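Local coordinates for protein GDP-L-fucose synthase (Campylobacter jejuni, PDB 7ANC) that binds NADP and acts as a GDP-mannoheptose C4 reductase of the NAD-dependent epimerase/dehydratase family, fucose synthase subfamily, at residues K236-F241 / D281-E286; V100-F105 / Y253-I258; I87-I92 / A145-S150; Q3-I8 / G29-V34. All coordinates share one frame; numbering follows the deposited sequence.

Interaction 1. Residues K236-F241 / D281-E286; sequences KVRREF and DYSIKE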
loop_
_atom_site.group_PDB
_atom_site.type_symbol
_atom_site.label_atom_id
_atom_site.label_comp_id
_atom_site.label_asym_id
_atom_site.label_seq_id
_atom_site.Cartn_x
_atom_site.Cartn_y
_atom_site.Cartn_z
ATOM N N LYS A 236 -18.134 -14.562 -20.340
ATOM C CA LYS A 236 -17.186 -13.847 -21.208
ATOM C C LYS A 236 -15.884 -13.373 -20.517
ATOM O O LYS A 236 -14.889 -13.086 -21.220
ATOM C CB LYS A 236 -17.879 -12.665 -21.903
ATOM C CG LYS A 236 -18.927 -13.104 -22.925
ATOM C CD LYS A 236 -19.874 -11.974 -23.313
ATOM C CE LYS A 236 -21.146 -12.485 -23.989
ATOM N NZ LYS A 236 -20.917 -13.557 -25.001
ATOM N N VAL A 237 -15.907 -13.274 -19.182
ATOM C CA VAL A 237 -14.744 -12.752 -18.445
ATOM C C VAL A 237 -13.581 -13.736 -18.590
ATOM O O VAL A 237 -13.786 -14.945 -18.567
ATOM C CB VAL A 237 -15.064 -12.447 -16.970
ATOM C CG1 VAL A 237 -15.383 -13.724 -16.213
ATOM C CG2 VAL A 237 -13.907 -11.685 -16.324
ATOM N N ARG A 238 -12.369 -13.205 -18.786
ATOM C CA ARG A 238 -11.205 -14.020 -19.085
ATOM C C ARG A 238 -10.220 -14.068 -17.888
ATOM O O ARG A 238 -9.997 -13.056 -17.194
ATOM C CB ARG A 238 -10.528 -13.527 -20.343
ATOM C CG ARG A 238 -11.438 -13.373 -21.558
ATOM C CD ARG A 238 -10.682 -12.993 -22.819
ATOM N NE ARG A 238 -9.759 -14.031 -23.264
ATOM C CZ ARG A 238 -10.109 -15.128 -23.953
ATOM N NH1 ARG A 238 -11.367 -15.315 -24.330
ATOM N NH2 ARG A 238 -9.209 -16.037 -24.267
ATOM N N ARG A 239 -9.627 -15.247 -17.667
ATOM C CA ARG A 239 -8.687 -15.478 -16.564
ATOM C C ARG A 239 -7.477 -16.293 -16.998
ATOM O O ARG A 239 -7.571 -17.137 -17.893
ATOM C CB ARG A 239 -9.423 -16.222 -15.436
ATOM C CG ARG A 239 -10.510 -15.419 -14.708
ATOM C CD ARG A 239 -9.902 -14.404 -13.768
ATOM N NE ARG A 239 -10.894 -13.521 -13.146
ATOM C CZ ARG A 239 -11.197 -12.295 -13.573
ATOM N NH1 ARG A 239 -10.623 -11.779 -14.666
ATOM N NH2 ARG A 239 -12.087 -11.571 -12.905
ATOM N N GLU A 240 -6.323 -16.029 -16.369
ATOM C CA GLU A 240 -5.045 -16.730 -16.602
ATOM C C GLU A 240 -4.786 -17.582 -15.320
ATOM O O GLU A 240 -4.954 -17.089 -14.230
ATOM C CB GLU A 240 -3.904 -15.697 -16.797
ATOM C CG GLU A 240 -2.512 -16.271 -17.018
ATOM C CD GLU A 240 -1.380 -15.267 -16.908
ATOM O OE1 GLU A 240 -1.583 -14.157 -16.247
ATOM O OE2 GLU A 240 -0.264 -15.580 -17.479
ATOM N N PHE A 241 -4.366 -18.832 -15.490
ATOM C CA PHE A 241 -4.045 -19.723 -14.378
ATOM C C PHE A 241 -2.588 -20.165 -14.421
ATOM O O PHE A 241 -2.060 -20.396 -15.490
ATOM C CB PHE A 241 -4.972 -20.957 -14.432
ATOM C CG PHE A 241 -6.440 -20.635 -14.323
ATOM C CD1 PHE A 241 -7.157 -20.293 -15.440
ATOM C CD2 PHE A 241 -7.062 -20.595 -13.085
ATOM C CE1 PHE A 241 -8.489 -19.934 -15.351
ATOM C CE2 PHE A 241 -8.420 -20.278 -12.971
ATOM C CZ PHE A 241 -9.121 -19.934 -14.115
ATOM N N ASP A 281 -4.772 -16.838 -21.716
ATOM C CA ASP A 281 -5.984 -16.774 -20.915
ATOM C C ASP A 281 -7.164 -17.488 -21.594
ATOM O O ASP A 281 -7.061 -17.902 -22.765
ATOM C CB ASP A 281 -6.358 -15.359 -20.451
ATOM C CG ASP A 281 -6.795 -14.457 -21.601
ATOM O OD1 ASP A 281 -6.710 -14.872 -22.779
ATOM O OD2 ASP A 281 -7.200 -13.320 -21.275
ATOM N N TYR A 282 -8.235 -17.686 -20.815
ATOM C CA TYR A 282 -9.429 -18.448 -21.229
ATOM C C TYR A 282 -10.655 -17.756 -20.663
ATOM O O TYR A 282 -10.647 -17.341 -19.498
ATOM C CB TYR A 282 -9.371 -19.899 -20.693
ATOM C CG TYR A 282 -8.184 -20.710 -21.124
ATOM C CD1 TYR A 282 -8.183 -21.372 -22.350
ATOM C CD2 TYR A 282 -7.049 -20.805 -20.339
ATOM C CE1 TYR A 282 -7.083 -22.104 -22.788
ATOM C CE2 TYR A 282 -5.949 -21.526 -20.775
ATOM C CZ TYR A 282 -5.982 -22.195 -22.001
ATOM O OH TYR A 282 -4.898 -22.938 -22.400
ATOM N N SER A 283 -11.731 -17.621 -21.464
ATOM C CA SER A 283 -13.003 -17.190 -20.910
ATOM C C SER A 283 -13.548 -18.286 -19.983
ATOM O O SER A 283 -13.206 -19.452 -20.122
ATOM C CB SER A 283 -14.043 -16.927 -22.008
ATOM O OG SER A 283 -14.291 -18.124 -22.728
ATOM N N ILE A 284 -14.427 -17.908 -19.054
ATOM C CA ILE A 284 -15.106 -18.895 -18.206
ATOM C C ILE A 284 -15.819 -19.972 -19.059
ATOM O O ILE A 284 -15.775 -21.165 -18.746
ATOM C CB ILE A 284 -16.060 -18.200 -17.219
ATOM C CG1 ILE A 284 -15.262 -17.322 -16.232
ATOM C CG2 ILE A 284 -16.926 -19.217 -16.475
ATOM C CD1 ILE A 284 -14.220 -18.056 -15.405
ATOM N N LYS A 285 -16.420 -19.563 -20.181
ATOM C CA LYS A 285 -17.013 -20.514 -21.118
ATOM C C LYS A 285 -15.999 -21.523 -21.671
ATOM O O LYS A 285 -16.239 -22.716 -21.700
ATOM C CB LYS A 285 -17.746 -19.761 -22.257
ATOM C CG LYS A 285 -18.060 -20.648 -23.466
ATOM C CD LYS A 285 -19.035 -19.962 -24.412
ATOM C CE LYS A 285 -19.053 -20.646 -25.770
ATOM N NZ LYS A 285 -20.134 -20.112 -26.653
ATOM N N GLU A 286 -14.827 -21.057 -22.121
ATOM C CA GLU A 286 -13.802 -21.973 -22.601
ATOM C C GLU A 286 -13.306 -22.940 -21.494
ATOM O O GLU A 286 -12.983 -24.067 -21.785
ATOM C CB GLU A 286 -12.599 -21.218 -23.212
ATOM C CG GLU A 286 -12.904 -20.536 -24.544
ATOM C CD GLU A 286 -11.849 -19.495 -24.972
ATOM O OE1 GLU A 286 -11.145 -18.877 -24.127
ATOM O OE2 GLU A 286 -11.780 -19.263 -26.190
HETATM O O HOH W 1 -12.281 -16.846 -26.746
#

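Interaction 2. Residues V100-F105 / Y253-I258; sequences VKKLVF and YTMQNI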
loop_
_atom_site.group_PDB
_atom_site.type_symbol
_atom_site.label_atom_id
_atom_site.label_comp_id
_atom_site.label_asym_id
_atom_site.label_seq_id
_atom_site.Cartn_x
_atom_site.Cartn_y
_atom_site.Cartn_z
ATOM N N VAL A 100 20.198 -11.373 5.242
ATOM C CA VAL A 100 19.637 -12.275 4.241
ATOM C C VAL A 100 20.295 -11.980 2.883
ATOM O O VAL A 100 20.423 -10.821 2.481
ATOM C CB VAL A 100 18.104 -12.148 4.180
ATOM C CG1 VAL A 100 17.546 -12.833 2.928
ATOM C CG2 VAL A 100 17.476 -12.773 5.425
ATOM N N LYS A 101 20.726 -13.020 2.159
ATOM C CA LYS A 101 21.347 -12.832 0.864
ATOM C C LYS A 101 20.344 -12.399 -0.237
ATOM O O LYS A 101 20.595 -11.474 -1.037
ATOM C CB LYS A 101 22.087 -14.108 0.428
ATOM C CG LYS A 101 23.280 -14.404 1.348
ATOM C CD LYS A 101 24.018 -15.691 0.975
ATOM C CE LYS A 101 25.321 -15.817 1.745
ATOM N NZ LYS A 101 25.001 -16.400 3.067
ATOM N N LYS A 102 19.210 -13.107 -0.297
ATOM C CA LYS A 102 18.220 -12.884 -1.339
ATOM C C LYS A 102 16.816 -13.284 -0.848
ATOM O O LYS A 102 16.664 -14.205 -0.020
ATOM C CB LYS A 102 18.645 -13.697 -2.577
ATOM C CG LYS A 102 18.085 -13.214 -3.875
ATOM C CD LYS A 102 18.870 -13.844 -5.022
ATOM C CE LYS A 102 18.234 -13.471 -6.321
ATOM N NZ LYS A 102 18.973 -14.111 -7.452
ATOM N N LEU A 103 15.800 -12.564 -1.355
ATOM C CA LEU A 103 14.405 -12.748 -0.949
ATOM C C LEU A 103 13.539 -12.685 -2.206
ATOM O O LEU A 103 13.800 -11.871 -3.111
ATOM C CB LEU A 103 13.998 -11.673 0.077
ATOM C CG LEU A 103 12.566 -11.618 0.630
ATOM C CD1 LEU A 103 12.530 -11.050 2.050
ATOM C CD2 LEU A 103 11.612 -10.845 -0.280
ATOM N N VAL A 104 12.489 -13.523 -2.235
ATOM C CA VAL A 104 11.463 -13.501 -3.285
ATOM C C VAL A 104 10.107 -13.230 -2.613
ATOM O O VAL A 104 9.732 -13.921 -1.650
ATOM C CB VAL A 104 11.428 -14.796 -4.107
ATOM C CG1 VAL A 104 10.204 -14.856 -5.009
ATOM C CG2 VAL A 104 12.695 -14.914 -4.951
ATOM N N PHE A 105 9.389 -12.222 -3.130
ATOM C CA PHE A 105 8.067 -11.782 -2.647
ATOM C C PHE A 105 7.066 -11.972 -3.804
ATOM O O PHE A 105 7.420 -11.767 -4.957
ATOM C CB PHE A 105 8.122 -10.305 -2.227
ATOM C CG PHE A 105 6.769 -9.666 -1.954
ATOM C CD1 PHE A 105 5.938 -10.165 -0.960
ATOM C CD2 PHE A 105 6.324 -8.580 -2.719
ATOM C CE1 PHE A 105 4.667 -9.601 -0.723
ATOM C CE2 PHE A 105 5.091 -8.013 -2.488
ATOM C CZ PHE A 105 4.263 -8.524 -1.461
ATOM N N TYR A 253 14.024 -20.635 -9.836
ATOM C CA TYR A 253 14.802 -20.091 -10.968
ATOM C C TYR A 253 15.280 -18.645 -10.706
ATOM O O TYR A 253 16.465 -18.305 -10.915
ATOM C CB TYR A 253 14.002 -20.127 -12.288
ATOM C CG TYR A 253 14.789 -19.616 -13.482
ATOM C CD1 TYR A 253 15.599 -20.470 -14.242
ATOM C CD2 TYR A 253 14.703 -18.291 -13.878
ATOM C CE1 TYR A 253 16.331 -19.993 -15.333
ATOM C CE2 TYR A 253 15.442 -17.799 -14.964
ATOM C CZ TYR A 253 16.256 -18.663 -15.689
ATOM O OH TYR A 253 16.935 -18.192 -16.792
ATOM N N THR A 254 14.359 -17.829 -10.186
ATOM C CA THR A 254 14.636 -16.431 -9.807
ATOM C C THR A 254 15.700 -16.375 -8.735
ATOM O O THR A 254 16.701 -15.652 -8.888
ATOM C CB THR A 254 13.319 -15.720 -9.411
ATOM O OG1 THR A 254 12.435 -15.696 -10.537
ATOM C CG2 THR A 254 13.587 -14.278 -8.934
ATOM N N MET A 255 15.536 -17.162 -7.664
ATOM C CA MET A 255 16.517 -17.198 -6.573
ATOM C C MET A 255 17.911 -17.575 -7.087
ATOM O O MET A 255 18.915 -16.959 -6.679
ATOM C CB MET A 255 16.037 -18.166 -5.471
ATOM C CG MET A 255 16.573 -18.000 -4.106
ATOM S SD MET A 255 16.185 -16.398 -3.334
ATOM C CE MET A 255 14.793 -16.770 -2.296
ATOM N N GLN A 256 17.982 -18.563 -7.999
ATOM C CA GLN A 256 19.266 -19.014 -8.519
ATOM C C GLN A 256 19.919 -18.123 -9.595
ATOM O O GLN A 256 21.150 -18.093 -9.690
ATOM C CB GLN A 256 19.177 -20.451 -9.063
ATOM C CG GLN A 256 18.663 -21.474 -8.103
ATOM C CD GLN A 256 19.514 -21.603 -6.896
ATOM O OE1 GLN A 256 19.594 -20.681 -6.068
ATOM N NE2 GLN A 256 20.142 -22.785 -6.745
ATOM N N ASN A 257 19.125 -17.420 -10.402
ATOM C CA ASN A 257 19.568 -16.852 -11.678
ATOM C C ASN A 257 19.278 -15.381 -11.958
ATOM O O ASN A 257 19.891 -14.806 -12.880
ATOM C CB ASN A 257 18.973 -17.670 -12.831
ATOM C CG ASN A 257 19.427 -19.127 -12.799
ATOM O OD1 ASN A 257 20.617 -19.429 -12.970
ATOM N ND2 ASN A 257 18.493 -20.036 -12.532
ATOM N N ILE A 258 18.329 -14.757 -11.235
ATOM C CA ILE A 258 17.886 -13.400 -11.587
ATOM C C ILE A 258 18.211 -12.454 -10.415
ATOM O O ILE A 258 17.704 -12.658 -9.282
ATOM C CB ILE A 258 16.371 -13.313 -11.888
ATOM C CG1 ILE A 258 15.954 -14.260 -13.033
ATOM C CG2 ILE A 258 15.985 -11.874 -12.259
ATOM C CD1 ILE A 258 14.459 -14.300 -13.396
#

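Interaction 3. Residues I87-I92 / A145-S150; sequences IQNNVI and AIMCES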
loop_
_atom_site.group_PDB
_atom_site.type_symbol
_atom_site.label_atom_id
_atom_site.label_comp_id
_atom_site.label_asym_id
_atom_site.label_seq_id
_atom_site.Cartn_x
_atom_site.Cartn_y
_atom_site.Cartn_z
ATOM N N ILE A 87 2.972 -7.982 7.638
ATOM C CA ILE A 87 3.704 -9.204 7.241
ATOM C C ILE A 87 4.893 -8.788 6.335
ATOM O O ILE A 87 6.078 -9.168 6.569
ATOM C CB ILE A 87 2.776 -10.203 6.522
ATOM C CG1 ILE A 87 1.767 -10.779 7.499
ATOM C CG2 ILE A 87 3.552 -11.335 5.834
ATOM C CD1 ILE A 87 0.659 -11.560 6.842
ATOM N N GLN A 88 4.588 -8.016 5.280
ATOM C CA GLN A 88 5.621 -7.491 4.355
ATOM C C GLN A 88 6.704 -6.690 5.073
ATOM O O GLN A 88 7.908 -6.944 4.911
ATOM C CB GLN A 88 4.945 -6.631 3.238
ATOM C CG GLN A 88 3.982 -7.399 2.337
ATOM C CD GLN A 88 2.968 -6.584 1.515
ATOM O OE1 GLN A 88 2.090 -7.171 0.933
ATOM N NE2 GLN A 88 3.082 -5.242 1.504
ATOM N N ASN A 89 6.297 -5.687 5.859
ATOM C CA ASN A 89 7.235 -4.853 6.586
ATOM C C ASN A 89 8.140 -5.651 7.534
ATOM O O ASN A 89 9.385 -5.449 7.576
ATOM C CB ASN A 89 6.525 -3.726 7.379
ATOM C CG ASN A 89 5.810 -2.688 6.486
ATOM O OD1 ASN A 89 5.988 -2.649 5.286
ATOM N ND2 ASN A 89 5.019 -1.816 7.141
ATOM N N ASN A 90 7.513 -6.504 8.341
ATOM C CA ASN A 90 8.256 -7.255 9.372
ATOM C C ASN A 90 9.303 -8.192 8.719
ATOM O O ASN A 90 10.498 -8.217 9.124
ATOM C CB ASN A 90 7.295 -8.028 10.243
ATOM C CG ASN A 90 6.528 -7.168 11.269
ATOM O OD1 ASN A 90 6.925 -6.067 11.619
ATOM N ND2 ASN A 90 5.418 -7.703 11.744
ATOM N N VAL A 91 8.877 -8.909 7.673
ATOM C CA VAL A 91 9.762 -9.884 7.024
ATOM C C VAL A 91 10.871 -9.207 6.201
ATOM O O VAL A 91 12.059 -9.585 6.310
ATOM C CB VAL A 91 9.004 -10.959 6.229
ATOM C CG1 VAL A 91 9.976 -11.839 5.467
ATOM C CG2 VAL A 91 8.142 -11.801 7.160
ATOM N N ILE A 92 10.498 -8.206 5.376
ATOM C CA ILE A 92 11.477 -7.523 4.531
ATOM C C ILE A 92 12.529 -6.759 5.379
ATOM O O ILE A 92 13.751 -6.883 5.145
ATOM C CB ILE A 92 10.782 -6.605 3.477
ATOM C CG1 ILE A 92 9.959 -7.474 2.485
ATOM C CG2 ILE A 92 11.797 -5.777 2.750
ATOM C CD1 ILE A 92 8.955 -6.695 1.628
ATOM N N ALA A 145 5.828 -4.338 -3.357
ATOM C CA ALA A 145 6.704 -4.249 -4.541
ATOM C C ALA A 145 7.655 -3.060 -4.420
ATOM O O ALA A 145 8.866 -3.177 -4.643
ATOM C CB ALA A 145 5.898 -4.162 -5.818
ATOM N N ILE A 146 7.109 -1.892 -4.058
ATOM C CA ILE A 146 7.906 -0.668 -3.900
ATOM C C ILE A 146 8.923 -0.785 -2.713
ATOM O O ILE A 146 10.081 -0.288 -2.807
ATOM C CB ILE A 146 6.993 0.609 -3.855
ATOM C CG1 ILE A 146 6.276 0.807 -5.188
ATOM C CG2 ILE A 146 7.807 1.842 -3.454
ATOM C CD1 ILE A 146 5.253 1.934 -5.227
ATOM N N MET A 147 8.517 -1.433 -1.606
ATOM C CA MET A 147 9.416 -1.731 -0.515
ATOM C C MET A 147 10.665 -2.541 -0.984
ATOM O O MET A 147 11.819 -2.141 -0.736
ATOM C CB MET A 147 8.679 -2.438 0.631
ATOM C CG MET A 147 9.587 -2.971 1.707
ATOM S SD MET A 147 8.798 -2.867 3.351
ATOM C CE MET A 147 8.943 -1.089 3.219
ATOM N N CYS A 148 10.439 -3.650 -1.698
ATOM C CA CYS A 148 11.531 -4.483 -2.232
ATOM C C CYS A 148 12.499 -3.619 -3.052
ATOM O O CYS A 148 13.712 -3.601 -2.773
ATOM C CB CYS A 148 11.021 -5.641 -3.073
ATOM S SG CYS A 148 10.251 -7.011 -2.115
ATOM N N GLU A 149 11.967 -2.890 -4.044
ATOM C CA GLU A 149 12.774 -2.065 -4.929
ATOM C C GLU A 149 13.538 -0.972 -4.188
ATOM O O GLU A 149 14.727 -0.715 -4.489
ATOM C CB GLU A 149 11.900 -1.419 -6.015
ATOM C CG GLU A 149 12.680 -0.605 -7.051
ATOM C CD GLU A 149 11.752 0.047 -8.041
ATOM O OE1 GLU A 149 11.018 1.014 -7.652
ATOM O OE2 GLU A 149 11.711 -0.474 -9.178
ATOM N N SER A 150 12.889 -0.356 -3.184
ATOM C CA SER A 150 13.490 0.723 -2.435
ATOM C C SER A 150 14.711 0.266 -1.575
ATOM O O SER A 150 15.699 1.014 -1.511
ATOM C CB SER A 150 12.457 1.450 -1.569
ATOM O OG SER A 150 11.424 2.011 -2.397
#

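Interaction 4. Residues Q3-I8 / G29-V34; sequences QTNSKI and GFNNLV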
loop_
_atom_site.group_PDB
_atom_site.type_symbol
_atom_site.label_atom_id
_atom_site.label_comp_id
_atom_site.label_asym_id
_atom_site.label_seq_id
_atom_site.Cartn_x
_atom_site.Cartn_y
_atom_site.Cartn_z
ATOM N N GLN A 3 22.626 -23.272 -2.292
ATOM C CA GLN A 3 23.223 -24.604 -2.372
ATOM C C GLN A 3 22.305 -25.521 -1.551
ATOM O O GLN A 3 21.462 -25.054 -0.787
ATOM C CB GLN A 3 24.624 -24.564 -1.775
ATOM C CG GLN A 3 25.411 -23.356 -2.285
ATOM C CD GLN A 3 26.905 -23.428 -2.114
ATOM O OE1 GLN A 3 27.424 -23.539 -1.000
ATOM N NE2 GLN A 3 27.614 -23.315 -3.227
ATOM N N THR A 4 22.499 -26.831 -1.728
ATOM C CA THR A 4 21.925 -27.906 -0.929
ATOM C C THR A 4 21.713 -27.634 0.520
ATOM O O THR A 4 20.653 -27.983 1.078
ATOM C CB THR A 4 22.936 -29.115 -0.902
ATOM O OG1 THR A 4 23.161 -29.521 -2.217
ATOM C CG2 THR A 4 22.459 -30.347 -0.066
ATOM N N ASN A 5 22.766 -27.144 1.173
ATOM C CA ASN A 5 22.767 -26.972 2.629
ATOM C C ASN A 5 22.564 -25.509 3.060
ATOM O O ASN A 5 22.737 -25.194 4.260
ATOM C CB ASN A 5 24.042 -27.540 3.324
ATOM C CG ASN A 5 24.036 -29.082 3.499
ATOM O OD1 ASN A 5 25.043 -29.735 3.216
ATOM N ND2 ASN A 5 22.946 -29.646 4.006
ATOM N N SER A 6 22.188 -24.625 2.118
ATOM C CA SER A 6 21.833 -23.232 2.495
ATOM C C SER A 6 20.587 -23.214 3.392
ATOM O O SER A 6 19.657 -23.951 3.128
ATOM C CB SER A 6 21.539 -22.380 1.245
ATOM O OG SER A 6 22.678 -22.244 0.401
ATOM N N LYS A 7 20.538 -22.320 4.403
ATOM C CA LYS A 7 19.379 -22.233 5.266
ATOM C C LYS A 7 18.304 -21.382 4.542
ATOM O O LYS A 7 18.525 -20.208 4.288
ATOM C CB LYS A 7 19.710 -21.635 6.649
ATOM C CG LYS A 7 18.530 -21.703 7.629
ATOM C CD LYS A 7 19.001 -21.399 9.041
ATOM C CE LYS A 7 17.934 -21.475 10.110
ATOM N NZ LYS A 7 18.607 -21.652 11.465
ATOM N N ILE A 8 17.151 -22.005 4.274
ATOM C CA ILE A 8 16.060 -21.387 3.491
ATOM C C ILE A 8 14.797 -21.311 4.343
ATOM O O ILE A 8 14.288 -22.352 4.829
ATOM C CB ILE A 8 15.764 -22.228 2.244
ATOM C CG1 ILE A 8 17.010 -22.369 1.376
ATOM C CG2 ILE A 8 14.600 -21.604 1.455
ATOM C CD1 ILE A 8 16.837 -23.496 0.356
ATOM N N GLY A 29 16.586 -31.905 -3.363
ATOM C CA GLY A 29 17.652 -32.200 -2.401
ATOM C C GLY A 29 18.060 -31.134 -1.397
ATOM O O GLY A 29 19.082 -31.303 -0.699
ATOM N N PHE A 30 17.272 -30.047 -1.295
ATOM C CA PHE A 30 17.569 -28.958 -0.360
ATOM C C PHE A 30 17.115 -29.501 1.027
ATOM O O PHE A 30 15.974 -29.941 1.231
ATOM C CB PHE A 30 16.890 -27.629 -0.780
ATOM C CG PHE A 30 17.460 -27.000 -2.036
ATOM C CD1 PHE A 30 18.527 -26.119 -1.980
ATOM C CD2 PHE A 30 16.934 -27.309 -3.283
ATOM C CE1 PHE A 30 19.064 -25.530 -3.128
ATOM C CE2 PHE A 30 17.438 -26.724 -4.425
ATOM C CZ PHE A 30 18.505 -25.840 -4.355
ATOM N N ASN A 31 18.053 -29.617 1.959
ATOM C CA ASN A 31 17.744 -30.250 3.236
ATOM C C ASN A 31 17.996 -29.383 4.483
ATOM O O ASN A 31 18.138 -29.933 5.589
ATOM C CB ASN A 31 18.469 -31.611 3.357
ATOM C CG ASN A 31 19.962 -31.455 3.314
ATOM O OD1 ASN A 31 20.457 -30.441 2.827
ATOM N ND2 ASN A 31 20.691 -32.421 3.861
ATOM N N ASN A 32 18.014 -28.048 4.327
ATOM C CA ASN A 32 18.127 -27.128 5.453
ATOM C C ASN A 32 17.000 -26.067 5.357
ATOM O O ASN A 32 17.268 -24.904 5.191
ATOM C CB ASN A 32 19.502 -26.483 5.440
ATOM C CG ASN A 32 19.845 -25.736 6.723
ATOM O OD1 ASN A 32 19.134 -25.803 7.689
ATOM N ND2 ASN A 32 20.985 -25.057 6.727
ATOM N N LEU A 33 15.759 -26.518 5.500
ATOM C CA LEU A 33 14.584 -25.637 5.497
ATOM C C LEU A 33 14.157 -25.271 6.918
ATOM O O LEU A 33 14.186 -26.116 7.803
ATOM C CB LEU A 33 13.422 -26.335 4.761
ATOM C CG LEU A 33 13.764 -26.978 3.411
ATOM C CD1 LEU A 33 12.483 -27.504 2.763
ATOM C CD2 LEU A 33 14.482 -26.001 2.474
ATOM N N VAL A 34 13.734 -24.012 7.132
ATOM C CA VAL A 34 13.191 -23.585 8.427
ATOM C C VAL A 34 11.742 -23.171 8.211
ATOM O O VAL A 34 11.465 -22.399 7.305
ATOM C CB VAL A 34 14.052 -22.510 9.123
ATOM C CG1 VAL A 34 14.300 -21.300 8.266
ATOM C CG2 VAL A 34 13.438 -22.092 10.448
HETATM O O HOH W 2 18.519 -26.277 2.023
#

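Interaction 1. Residues K236-F241 / D281-E286
Asp281 OD1 is gripped twice by Arg238, at 3.1 Å from NH2 and through a weak bond at 3.2 Å from NE. NH2 meets it within the guanidinium plane but comes from above the carboxylate plane, and the two flat groups are turned 66° apart. The arginine chain bends at chi3 (65°), which brings one guanidinium face over the backbone of the opposite strand, at Tyr282 C and Ser283 N. From there NH2 also reaches Glu286 OE1 at 3.4 Å, a weak member of the salt-bridge network, while a water links NH1 to Glu286 OE2. Glu286 is fixed by its own capping box: Ser283 N gives to Glu286 OE1 at 3.0 Å and Glu286 N to Ser283 OG at 3.0 Å, closing the first turn of helix 284-295. Underneath, Arg239 and Tyr282 form an antiparallel hydrogen-bonded pair in the small mixed sheet of strands 166-168, 238-243 and 282-283. Val237 O takes Ile284 N at 3.1 Å, carrying the link past the strand into the helix start, and Val237 CG1 lies alongside Ile284 CG1 at 3.6 Å. Arg239, a predicted substrate-binding residue, leaves on the other face of the sheet from Arg238; its NH1 bonds to Arg238 O and to Met312 O.

Interaction 2. Residues V100-F105 / Y253-I258
Lys102 holds CG anti to its backbone N (chi1 -158°) and stays extended to NZ, while Met255, with the same chi1 of -158°, bends at chi2 and chi3, which turns its sulfur and methyl back along the lysine chain. Met255 SD rests 3.7 Å from both CB and CG of Lys102, and its methyl CE reaches Val104 CG2 at 3.9 Å. The lysine ammonium grips two carbonyls of the last helical turn and that of Ile258 just after it: NZ bonds to Ile258 O at 2.7 Å, Met255 O at 3.0 Å and Thr254 O at 3.1 Å. It lies in the carbonyl plane of Thr254 but above those of the other two. Strand 102-108 belongs to the parallel sheet of the Rossmann domain, and helix 244-257 runs roughly antiparallel to it (152°), with short-segment axes 8.9 Å apart. The lysine charge probably suits the negative end of the helix dipole, and Asp259 adds a salt bridge to NZ. Further along the strand, Thr254 CG2 meets Val104 CG2 at 4.1 Å.

Interaction 3. Residues I87-I92 / A145-S150
Met147 sends CB toward helix 77-97, and its CG, anti to the backbone N (chi1 171°), comes against Ile92, 3.7 Å from CG2 and 3.8 Å from CD1. The two chains run past one another head to foot, and it is CG, not the sulfur or methyl, that lies against both isoleucine methyls. Beyond CG the chain bends at chi2 and chi3 and runs on to Asn89. There SD sits 3.4 Å from Asn89 OD1, a sulfur-oxygen contact without a hydrogen bond, and 4.1 Å from Asn89 CA. The methyl CE ends 3.9 Å from the same OD1, and the Asn89 and Met147 side chains cross at about a right angle. On the residue after Met147, Cys148 SG meets Ile92 CD1 at 4.0 Å. No hydrogen bond joins the two segments; the contact is van der Waals in kind. The helices run nearly parallel, the axes of the two short segments 20° apart and 10.7 Å from each other at closest approach, a wide spacing bridged by the long methionine. Gln88 bonds through NE2 to Ala140 O, a second link between the helices. On one flank Ile92 and Cys148 rest on Phe159 of sheet strand 159-164; on another, Asn89 packs on Met86 of the second subunit and Ser150 on its Ser136, placing the helix pair between the Rossmann sheet and the dimer partner.

Interaction 4. Residues Q3-I8 / G29-V34
A type I turn from Gln3 to Ser6 leads into a parallel bridge between Ile8 and Leu33, in which Ile8 N gives to Asn32 O at 3.0 Å and Val34 N to Ile8 O at 2.9 Å. Asn32 holds the turn with its side chain: its CG, on the far side from the backbone N (chi1 -168°), carries ND2 to Asn5 O at 3.0 Å. This bond is nearly straight (173°) and in the amide plane of Asn32, though ND2 stands above the carbonyl plane of Asn5. Next to the turn, the Phe30 ring presents its edge to Gln3 O, 3.3 Å from CD1. Ile8 CD1 meets that same ring atom, Phe30 CD1, at 3.9 Å, and Ile8 lies side by side with Leu33, CB to CD2 4.0 Å. Lys7 stretches past Val34 to a salt bridge with Glu56. The segments flank helix 16-27 in the first beta-alpha-beta unit of the Rossmann domain; Gly29 closes that helix in a Schellman motif. Where the chains spread apart, a water donates to Thr4 O and Ser6 O and accepts from Asn32 N, while Asn31 N also bonds to Thr4 O at 3.2 Å. Carbonyls of the turn are thus satisfied by amide and water donors, while the Ile8 side chain meets those of Phe30 and Leu33 through apolar contacts.

Overall arrangement
Interactions 2, 3 and 4 lie in the Rossmann domain, while interaction 1 sits on the opposite side of the chain's centre, about 31 Å, centre to centre, from interaction 2. Along the chain, interaction 4 closes first and interaction 3 closes before interaction 1 opens; interaction 2 interleaves with both 3 and 1. Interactions 2 and 3 touch, with Phe105 packing on Gln88, Ala145 and Cys148. Interactions 2 and 4 reach the same parallel sheet, centres about 14 Å apart, and meet where Gln256 approaches Phe30. Strand 238-243 runs on into helix 244-257, leading from the small mixed sheet of interaction 1 back to the Rossmann domain, which probably helps connect the predicted substrate-binding region with the NADP-binding domain.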